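Local atomic coordinates of endonuclease NucS (Thermococcus kodakarensis KOD1, PDB entry 5GKE), a protein that binds double-stranded DNA as a two-subunit mismatch restriction endonuclease, and is predicted to cleave the single-stranded extremities of branched DNA. Residues A29-F34 with Y113-F118; L212-L217 with L230-L235; K157-G162 with K194-I199. The protein carries 1 engineered substitution. One frame throughout, in Å; residues are numbered along the deposited sequence.

Contact 1 of 3, residues A29-F34 with Y113-F118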
loop_
_atom_site.group_PDB
_atom_site.type_symbol
_atom_site.label_atom_id
_atom_site.label_comp_id
_atom_site.label_asym_id
_atom_site.label_seq_id
_atom_site.Cartn_x
_atom_site.Cartn_y
_atom_site.Cartn_z
ATOM N N ALA A 29 -25.059 3.369 1.273
ATOM C CA ALA A 29 -24.676 2.925 2.611
ATOM C C ALA A 29 -23.476 1.992 2.545
ATOM O O ALA A 29 -23.000 1.642 1.468
ATOM C CB ALA A 29 -25.852 2.221 3.310
ATOM N N MET A 30 -23.000 1.566 3.706
ATOM C CA MET A 30 -21.945 0.575 3.729
ATOM C C MET A 30 -22.510 -0.818 3.912
ATOM O O MET A 30 -23.356 -1.063 4.774
ATOM C CB MET A 30 -20.926 0.894 4.812
ATOM C CG MET A 30 -19.975 1.970 4.362
ATOM S SD MET A 30 -18.426 1.923 5.251
ATOM C CE MET A 30 -18.799 3.104 6.521
ATOM N N LEU A 31 -22.035 -1.726 3.076
ATOM C CA LEU A 31 -22.444 -3.102 3.159
ATOM C C LEU A 31 -21.360 -3.869 3.872
ATOM O O LEU A 31 -20.177 -3.734 3.545
ATOM C CB LEU A 31 -22.704 -3.683 1.772
ATOM C CG LEU A 31 -23.351 -5.062 1.760
ATOM C CD1 LEU A 31 -24.739 -4.954 2.330
ATOM C CD2 LEU A 31 -23.382 -5.592 0.336
ATOM N N THR A 32 -21.761 -4.653 4.869
ATOM C CA THR A 32 -20.840 -5.558 5.524
ATOM C C THR A 32 -21.453 -6.943 5.567
ATOM O O THR A 32 -22.606 -7.102 5.943
ATOM C CB THR A 32 -20.481 -5.093 6.950
ATOM O OG1 THR A 32 -19.883 -3.798 6.888
ATOM C CG2 THR A 32 -19.492 -6.041 7.592
ATOM N N ILE A 33 -20.663 -7.936 5.182
ATOM C CA ILE A 33 -21.100 -9.321 5.155
ATOM C C ILE A 33 -20.084 -10.234 5.840
ATOM O O ILE A 33 -18.886 -10.156 5.569
ATOM C CB ILE A 33 -21.317 -9.784 3.698
ATOM C CG1 ILE A 33 -22.520 -9.052 3.089
ATOM C CG2 ILE A 33 -21.466 -11.296 3.611
ATOM C CD1 ILE A 33 -22.690 -9.312 1.610
ATOM N N PHE A 34 -20.558 -11.074 6.755
ATOM C CA PHE A 34 -19.746 -12.168 7.275
ATOM C C PHE A 34 -20.217 -13.422 6.559
ATOM O O PHE A 34 -21.403 -13.724 6.570
ATOM C CB PHE A 34 -19.890 -12.341 8.793
ATOM C CG PHE A 34 -19.637 -11.089 9.607
ATOM C CD1 PHE A 34 -20.186 -10.962 10.874
ATOM C CD2 PHE A 34 -18.831 -10.070 9.140
ATOM C CE1 PHE A 34 -19.956 -9.829 11.641
ATOM C CE2 PHE A 34 -18.588 -8.937 9.906
ATOM C CZ PHE A 34 -19.158 -8.815 11.156
ATOM N N TYR A 113 -23.472 -15.621 7.078
ATOM C CA TYR A 113 -23.758 -15.611 8.515
ATOM C C TYR A 113 -24.394 -14.303 8.950
ATOM O O TYR A 113 -25.220 -14.263 9.858
ATOM C CB TYR A 113 -22.490 -15.829 9.334
ATOM C CG TYR A 113 -21.643 -17.005 8.918
ATOM C CD1 TYR A 113 -22.103 -18.312 9.074
ATOM C CD2 TYR A 113 -20.361 -16.815 8.399
ATOM C CE1 TYR A 113 -21.319 -19.399 8.701
ATOM C CE2 TYR A 113 -19.576 -17.897 8.031
ATOM C CZ TYR A 113 -20.057 -19.182 8.186
ATOM O OH TYR A 113 -19.281 -20.253 7.823
ATOM N N MET A 114 -23.973 -13.216 8.334
ATOM C CA MET A 114 -24.581 -11.934 8.640
ATOM C C MET A 114 -24.501 -11.017 7.430
ATOM O O MET A 114 -23.547 -11.085 6.654
ATOM C CB MET A 114 -23.897 -11.290 9.852
ATOM C CG MET A 114 -24.629 -10.073 10.389
ATOM S SD MET A 114 -23.587 -9.046 11.443
ATOM C CE MET A 114 -22.779 -8.059 10.168
ATOM N N VAL A 115 -25.510 -10.172 7.272
ATOM C CA VAL A 115 -25.464 -9.075 6.319
ATOM C C VAL A 115 -25.930 -7.824 7.044
ATOM O O VAL A 115 -26.824 -7.877 7.880
ATOM C CB VAL A 115 -26.335 -9.349 5.067
ATOM C CG1 VAL A 115 -27.744 -9.748 5.460
ATOM C CG2 VAL A 115 -26.371 -8.133 4.171
ATOM N N SER A 116 -25.317 -6.693 6.743
ATOM C CA SER A 116 -25.652 -5.471 7.448
ATOM C C SER A 116 -25.535 -4.263 6.551
ATOM O O SER A 116 -24.689 -4.203 5.646
ATOM C CB SER A 116 -24.750 -5.284 8.674
ATOM O OG SER A 116 -23.408 -5.038 8.268
ATOM N N VAL A 117 -26.395 -3.296 6.817
ATOM C CA VAL A 117 -26.382 -2.052 6.087
ATOM C C VAL A 117 -26.116 -0.949 7.077
ATOM O O VAL A 117 -26.833 -0.803 8.067
ATOM C CB VAL A 117 -27.705 -1.814 5.341
ATOM C CG1 VAL A 117 -27.757 -0.413 4.773
ATOM C CG2 VAL A 117 -27.871 -2.840 4.249
ATOM N N PHE A 118 -25.070 -0.178 6.819
ATOM C CA PHE A 118 -24.663 0.857 7.740
ATOM C C PHE A 118 -24.732 2.185 7.009
ATOM O O PHE A 118 -23.908 2.469 6.147
ATOM C CB PHE A 118 -23.251 0.558 8.267
ATOM C CG PHE A 118 -22.700 1.589 9.230
ATOM C CD1 PHE A 118 -23.530 2.430 9.940
ATOM C CD2 PHE A 118 -21.329 1.703 9.419
ATOM C CE1 PHE A 118 -22.999 3.362 10.816
ATOM C CE2 PHE A 118 -20.806 2.629 10.291
ATOM C CZ PHE A 118 -21.637 3.456 10.990
#

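Contact 2 of 3, residues L212-L217 with L230-L235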
loop_
_atom_site.group_PDB
_atom_site.type_symbol
_atom_site.label_atom_id
_atom_site.label_comp_id
_atom_site.label_asym_id
_atom_site.label_seq_id
_atom_site.Cartn_x
_atom_site.Cartn_y
_atom_site.Cartn_z
ATOM N N LEU A 212 20.832 14.459 0.590
ATOM C CA LEU A 212 19.777 13.612 1.107
ATOM C C LEU A 212 19.402 14.125 2.484
ATOM O O LEU A 212 20.256 14.341 3.338
ATOM C CB LEU A 212 20.210 12.146 1.170
ATOM C CG LEU A 212 19.180 11.149 1.710
ATOM C CD1 LEU A 212 17.836 11.293 1.035
ATOM C CD2 LEU A 212 19.692 9.768 1.491
ATOM N N VAL A 213 18.121 14.358 2.687
ATOM C CA VAL A 213 17.671 14.933 3.934
ATOM C C VAL A 213 16.668 13.958 4.543
ATOM O O VAL A 213 15.573 13.759 4.020
ATOM C CB VAL A 213 17.052 16.343 3.703
ATOM C CG1 VAL A 213 16.590 16.964 5.003
ATOM C CG2 VAL A 213 18.054 17.247 3.011
ATOM N N ALA A 214 17.057 13.334 5.642
ATOM C CA ALA A 214 16.221 12.335 6.282
ATOM C C ALA A 214 16.619 12.226 7.751
ATOM O O ALA A 214 17.588 12.844 8.172
ATOM C CB ALA A 214 16.373 10.997 5.567
ATOM N N PRO A 215 15.865 11.463 8.544
ATOM C CA PRO A 215 16.321 11.266 9.930
ATOM C C PRO A 215 17.530 10.322 10.068
ATOM O O PRO A 215 18.205 10.370 11.089
ATOM C CB PRO A 215 15.082 10.691 10.631
ATOM C CG PRO A 215 14.143 10.281 9.547
ATOM C CD PRO A 215 14.438 11.138 8.372
ATOM N N SER A 216 17.799 9.503 9.052
ATOM C CA SER A 216 18.892 8.526 9.077
ATOM C C SER A 216 18.953 7.774 7.744
ATOM O O SER A 216 18.074 7.943 6.899
ATOM C CB SER A 216 18.716 7.522 10.222
ATOM O OG SER A 216 17.536 6.757 10.038
ATOM N N LEU A 217 19.978 6.933 7.584
ATOM C CA LEU A 217 20.203 6.130 6.373
ATOM C C LEU A 217 20.394 4.649 6.646
ATOM O O LEU A 217 20.919 4.274 7.692
ATOM C CB LEU A 217 21.457 6.598 5.647
ATOM C CG LEU A 217 21.643 8.085 5.507
ATOM C CD1 LEU A 217 22.947 8.354 4.791
ATOM C CD2 LEU A 217 20.463 8.550 4.706
ATOM N N LEU A 230 27.803 12.405 -2.590
ATOM C CA LEU A 230 26.552 13.091 -2.292
ATOM C C LEU A 230 26.491 13.330 -0.789
ATOM O O LEU A 230 27.185 12.656 -0.033
ATOM C CB LEU A 230 25.353 12.281 -2.788
ATOM C CG LEU A 230 25.188 12.251 -4.309
ATOM C CD1 LEU A 230 24.049 11.358 -4.727
ATOM C CD2 LEU A 230 24.941 13.640 -4.818
ATOM N N GLU A 231 25.724 14.326 -0.357
ATOM C CA GLU A 231 25.738 14.697 1.055
ATOM C C GLU A 231 24.500 14.235 1.820
ATOM O O GLU A 231 23.542 13.743 1.235
ATOM C CB GLU A 231 25.882 16.207 1.181
ATOM C CG GLU A 231 27.126 16.762 0.526
ATOM C CD GLU A 231 27.063 18.270 0.363
ATOM O OE1 GLU A 231 27.142 18.742 -0.796
ATOM O OE2 GLU A 231 26.930 18.977 1.391
ATOM N N PHE A 232 24.523 14.455 3.130
ATOM C CA PHE A 232 23.444 14.069 4.019
ATOM C C PHE A 232 23.263 15.107 5.114
ATOM O O PHE A 232 24.231 15.571 5.704
ATOM C CB PHE A 232 23.716 12.693 4.641
ATOM C CG PHE A 232 22.758 12.315 5.754
ATOM C CD1 PHE A 232 21.572 11.656 5.474
ATOM C CD2 PHE A 232 23.056 12.604 7.082
ATOM C CE1 PHE A 232 20.695 11.307 6.496
ATOM C CE2 PHE A 232 22.184 12.259 8.103
ATOM C CZ PHE A 232 21.004 11.610 7.810
ATOM N N ARG A 233 22.015 15.468 5.372
ATOM C CA ARG A 233 21.668 16.306 6.513
ATOM C C ARG A 233 20.557 15.610 7.295
ATOM O O ARG A 233 19.516 15.277 6.732
ATOM C CB ARG A 233 21.221 17.705 6.074
ATOM C CG ARG A 233 21.219 18.746 7.224
ATOM C CD ARG A 233 22.636 19.296 7.450
ATOM N NE ARG A 233 23.441 19.190 6.227
ATOM C CZ ARG A 233 24.729 19.513 6.125
ATOM N NH1 ARG A 233 25.395 19.968 7.187
ATOM N NH2 ARG A 233 25.355 19.367 4.954
ATOM N N LYS A 234 20.799 15.365 8.578
ATOM C CA LYS A 234 19.803 14.755 9.447
ATOM C C LYS A 234 18.666 15.727 9.714
ATOM O O LYS A 234 18.889 16.844 10.172
ATOM C CB LYS A 234 20.437 14.315 10.768
ATOM C CG LYS A 234 19.456 13.786 11.823
ATOM C CD LYS A 234 20.163 12.878 12.852
ATOM C CE LYS A 234 20.954 11.757 12.151
ATOM N NZ LYS A 234 21.654 10.810 13.065
ATOM N N LEU A 235 17.446 15.319 9.384
ATOM C CA LEU A 235 16.267 16.106 9.717
ATOM C C LEU A 235 15.061 15.197 9.986
ATOM O O LEU A 235 14.777 14.292 9.205
ATOM C CB LEU A 235 15.957 17.083 8.587
ATOM C CG LEU A 235 14.957 18.184 8.912
ATOM C CD1 LEU A 235 15.569 19.150 9.898
ATOM C CD2 LEU A 235 14.538 18.896 7.641
#

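Contact 3 of 3, residues K157-G162 with K194-I199. With nucleotides of chain C.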
loop_
_atom_site.group_PDB
_atom_site.type_symbol
_atom_site.label_atom_id
_atom_site.label_comp_id
_atom_site.label_asym_id
_atom_site.label_seq_id
_atom_site.Cartn_x
_atom_site.Cartn_y
_atom_site.Cartn_z
ATOM N N LYS A 157 9.538 20.281 -8.316
ATOM C CA LYS A 157 9.900 20.855 -9.606
ATOM C C LYS A 157 10.228 19.795 -10.643
ATOM O O LYS A 157 11.215 19.062 -10.507
ATOM C CB LYS A 157 11.115 21.787 -9.457
ATOM C CG LYS A 157 11.503 22.531 -10.740
ATOM C CD LYS A 157 10.393 23.493 -11.143
ATOM C CE LYS A 157 10.656 24.151 -12.474
ATOM N NZ LYS A 157 10.321 23.293 -13.666
ATOM N N ALA A 158 9.431 19.736 -11.698
ATOM C CA ALA A 158 9.785 18.858 -12.787
ATOM C C ALA A 158 11.037 19.419 -13.447
ATOM O O ALA A 158 11.061 20.555 -13.908
ATOM C CB ALA A 158 8.649 18.738 -13.783
ATOM N N ILE A 159 12.090 18.617 -13.424
ATOM C CA ILE A 159 13.242 18.819 -14.268
ATOM C C ILE A 159 12.928 17.944 -15.461
ATOM O O ILE A 159 11.803 17.459 -15.585
ATOM C CB ILE A 159 14.551 18.451 -13.577
ATOM C CG1 ILE A 159 14.569 16.964 -13.188
ATOM C CG2 ILE A 159 14.709 19.321 -12.356
ATOM C CD1 ILE A 159 15.831 16.516 -12.432
ATOM N N GLY A 160 13.880 17.733 -16.342
ATOM C CA GLY A 160 13.530 17.092 -17.597
ATOM C C GLY A 160 12.951 15.703 -17.419
ATOM O O GLY A 160 11.892 15.349 -17.935
ATOM N N THR A 161 13.685 14.894 -16.686
ATOM C CA THR A 161 13.271 13.541 -16.429
ATOM C C THR A 161 13.195 13.422 -14.915
ATOM O O THR A 161 14.215 13.458 -14.227
ATOM C CB THR A 161 14.267 12.538 -17.101
ATOM O OG1 THR A 161 13.866 12.330 -18.458
ATOM C CG2 THR A 161 14.328 11.197 -16.388
ATOM N N GLY A 162 11.981 13.321 -14.388
ATOM C CA GLY A 162 11.811 13.277 -12.945
ATOM C C GLY A 162 11.355 14.569 -12.283
ATOM O O GLY A 162 11.396 15.653 -12.874
ATOM N N LYS A 194 20.759 10.790 -6.977
ATOM C CA LYS A 194 21.829 10.679 -7.952
ATOM C C LYS A 194 21.293 10.983 -9.340
ATOM O O LYS A 194 21.903 11.712 -10.119
ATOM C CB LYS A 194 22.450 9.274 -7.903
ATOM C CG LYS A 194 23.403 8.917 -9.048
ATOM C CD LYS A 194 24.150 7.623 -8.731
ATOM C CE LYS A 194 25.226 7.292 -9.759
ATOM N NZ LYS A 194 24.672 6.882 -11.063
ATOM N N SER A 195 20.137 10.417 -9.639
ATOM C CA SER A 195 19.496 10.632 -10.919
ATOM C C SER A 195 19.229 12.122 -11.189
ATOM O O SER A 195 19.428 12.611 -12.309
ATOM C CB SER A 195 18.193 9.834 -10.980
ATOM O OG SER A 195 17.630 9.856 -12.271
ATOM N N TYR A 196 18.799 12.853 -10.165
ATOM C CA TYR A 196 18.446 14.254 -10.379
ATOM C C TYR A 196 19.705 15.079 -10.563
ATOM O O TYR A 196 19.771 15.954 -11.425
ATOM C CB TYR A 196 17.623 14.807 -9.221
ATOM C CG TYR A 196 16.345 14.050 -8.983
ATOM C CD1 TYR A 196 15.623 13.501 -10.048
ATOM C CD2 TYR A 196 15.854 13.873 -7.684
ATOM C CE1 TYR A 196 14.452 12.799 -9.826
ATOM C CE2 TYR A 196 14.675 13.177 -7.449
ATOM C CZ TYR A 196 13.988 12.639 -8.515
ATOM O OH TYR A 196 12.832 11.950 -8.270
ATOM N N VAL A 197 20.702 14.789 -9.740
ATOM C CA VAL A 197 21.949 15.517 -9.783
ATOM C C VAL A 197 22.593 15.393 -11.165
ATOM O O VAL A 197 23.072 16.379 -11.719
ATOM C CB VAL A 197 22.912 15.026 -8.709
ATOM C CG1 VAL A 197 24.339 15.502 -9.005
ATOM C CG2 VAL A 197 22.448 15.501 -7.347
ATOM N N GLU A 198 22.573 14.187 -11.724
ATOM C CA GLU A 198 23.183 13.952 -13.022
ATOM C C GLU A 198 22.468 14.741 -14.102
ATOM O O GLU A 198 23.103 15.368 -14.947
ATOM C CB GLU A 198 23.182 12.459 -13.369
ATOM C CG GLU A 198 24.240 11.675 -12.632
ATOM C CD GLU A 198 24.128 10.173 -12.836
ATOM O OE1 GLU A 198 23.310 9.728 -13.680
ATOM O OE2 GLU A 198 24.863 9.440 -12.136
ATOM N N ILE A 199 21.143 14.714 -14.075
ATOM C CA ILE A 199 20.374 15.433 -15.076
ATOM C C ILE A 199 20.657 16.927 -14.981
ATOM O O ILE A 199 20.804 17.604 -16.002
ATOM C CB ILE A 199 18.877 15.159 -14.926
ATOM C CG1 ILE A 199 18.570 13.744 -15.413
ATOM C CG2 ILE A 199 18.056 16.168 -15.715
ATOM C CD1 ILE A 199 17.207 13.266 -15.026
ATOM P P DA C 5 9.892 10.652 -10.272
ATOM O OP1 DA C 5 10.969 11.665 -10.227
ATOM O OP2 DA C 5 10.126 9.256 -10.718
ATOM O "O5'" DA C 5 9.248 10.622 -8.811
ATOM C "C5'" DA C 5 8.952 11.839 -8.156
ATOM C "C4'" DA C 5 8.187 11.579 -6.879
ATOM O "O4'" DA C 5 6.865 11.063 -7.197
ATOM C "C3'" DA C 5 8.838 10.556 -5.941
ATOM O "O3'" DA C 5 8.827 11.070 -4.613
ATOM C "C2'" DA C 5 7.945 9.324 -6.104
ATOM C "C1'" DA C 5 6.600 9.966 -6.365
ATOM N N9 DA C 5 5.652 9.070 -7.013
ATOM C C8 DA C 5 5.900 8.197 -8.037
ATOM N N7 DA C 5 4.853 7.493 -8.398
ATOM C C5 DA C 5 3.850 7.925 -7.539
ATOM C C6 DA C 5 2.493 7.564 -7.395
ATOM N N6 DA C 5 1.886 6.648 -8.158
ATOM N N1 DA C 5 1.779 8.185 -6.439
ATOM C C2 DA C 5 2.382 9.103 -5.675
ATOM N N3 DA C 5 3.643 9.528 -5.711
ATOM C C4 DA C 5 4.330 8.892 -6.677
HETATM O O HOH W 1 15.118 10.795 -12.950
#

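Contact 1 of 3, residues A29-F34 with Y113-F118
M30 to F34 runs antiparallel to M114 to F118, their N-to-C directions 170° apart and the axes of the two short strands 4.7 Å apart at closest approach. M30-F118, T32-S116 and F34-M114 are hydrogen-bonded pairs; L31-V117 and I33-V115 are non-hydrogen-bonded. The ladder opens with M30 N giving to F118 O over 2.8 Å, and F118 N answers to M30 O. It finishes in a classic beta bulge, where Y113 and M114 both face F34: F34 O accepts from Y113 N at 2.9 Å and from M114 N at 3.2 Å.

T32 O is also gripped twice, by S116 N and by the hydroxyl S116 OG, 3.2 Å away. OG stands between backbone N and carbonyl carbon (chi1 68°), a crowded position that a small serine tolerates and that turns the hydroxyl back onto the neighbouring strand. On the same face, F34 and M114 run alongside each other in the same direction. The methyl M114 CE sits over one face of the F34 ring, 3.9 Å from its centroid, in a CH-pi contact, and SD adds an oblique Met-aromatic approach. The flexible thioether of M30 brings CE obliquely to the F118 ring, 4.1 Å from CD2. On the face of L31, I33, V115 and V117, branched side chains pack on one another: L31 CD1 is 4.0 Å from V115 CG2, which I33 CG1 also touches. Helix 14-27 packs there through L20, V21 and A24.

F34 stacks on F118 of the second subunit, and F118 on F34 of that subunit. The hydrogen-bonded pairs thus spend their backbone groups between these two strands of the PH-like domain, while L31 and I33 bond to strand 52-58 and V115 and V117 to strand 6-10; the F34 and F118 rings, with T32 and S116, also pack against the second subunit, consistent with a part in dimer formation.

Contact 2 of 3, residues L212-L217 with L230-L235
F232 and L217 are brought together by different first torsions: F232 CG is anti to its backbone N (chi1 170°), L217 CG anti to its carbonyl carbon (chi1 -44°). The two side chains pass each other heading in opposite senses, and L217 CD2 comes tightly, 3.3 Å, to F232 CE1, obliquely to the ring. The ring tip, CZ, reaches 3.7 Å from A214 O and also nears S216 CA; L225 of helix 219-227 packs on the same phenylalanine. A broad flat side chain suits this place, where a strand face, a turn and a helix converge.

On the opposite face V213 CG1 meets L235 CB at 3.6 Å, the two side chains running in the same direction. Between the faces runs a parallel ladder: L212 N gives to E231 O, R233 N to L212 O at 2.9 Å, A214 N only weakly to R233 O, and L235 N to A214 O at 2.8 Å. P215 comes next and has no hydrogen to offer L235 O, so proline suits a strand end. K234 is exposed, and its aliphatic part lies against P215 O, with CE at 3.3 Å.

Strand 208-214, helix 219-227 and strand 231-234 form a beta-alpha-beta crossover, which supplies one of the two outermost strands, within this chain, of the mixed sheet in this PDDEXK-type nuclease domain.

Contact 3 of 3, residues K157-G162 with K194-I199
I159 and T161 meet Y196 and I199 where the turn of a beta-hairpin, between strands 151-158 and 163-169, rests on helix 187-204 of the PDDEXK-type domain. The turn is tied internally by I159 N giving to G162 O at 3.1 Å.

The tight part is apolar. I159 CG1 stands between backbone N and carbonyl carbon (chi1 61°), and beyond it CD1 enters the groove between two helix residues one turn apart, 3.8 Å from Y196 CD1 and 4.0 Å from I199 CG2. Its branched chain crosses that of Y196 at about a right angle. I199 CD1 lies against T161, only 3.1 Å from its O and also touching its CB. G162 has no CB to strike Y196 CE1, and with phi at 102° the backbone itself favours glycine, so the turn can close onto the ring. V164 and V177 also pack on Y196.

The other side is looser between the two segments. No hydrogen bond joins them directly; a water bridges instead, donating to T161 O at 3.1 Å and lying 2.8 Å from S195 OG. G160, on the solvent side, is exposed and takes almost no part. Polar ends turn to the second subunit: T161 OG1 to its R223, K194 to its E198, and E198 to its K194, while K194 and E198 also pair with each other.

Y196 OH makes a weak hydrogen bond to Q192, a magnesium ligand. At the ring edge, Y196 OH gives its hydrogen to OP1 of DA5 of chain C over 2.7 Å. A phenylalanine in its place would lack the hydroxyl and is likely to leave OP1 less firmly held. G162 CA lies 3.3 Å from OP1 of the same nucleotide.

In the fold
Contact 1 belongs to the N-terminal PH-like domain, contacts 2 and 3 to the C-terminal nuclease domain, on the opposite side of the chain's centre. The centre of contact 1 lies about 48 Å from that of contact 2 and about 49 Å from that of contact 3. Along the chain contact 1 closes first, then contact 3, then contact 2. The latter two, with centres about 19 Å apart, share the five-stranded mixed sheet and touch where L230 packs on K194 and V197 of helix 187-204. Contacts 1 and 3 both reach the second subunit, so each domain takes part in dimerisation, while contact 3 also meets the DNA near the magnesium ion.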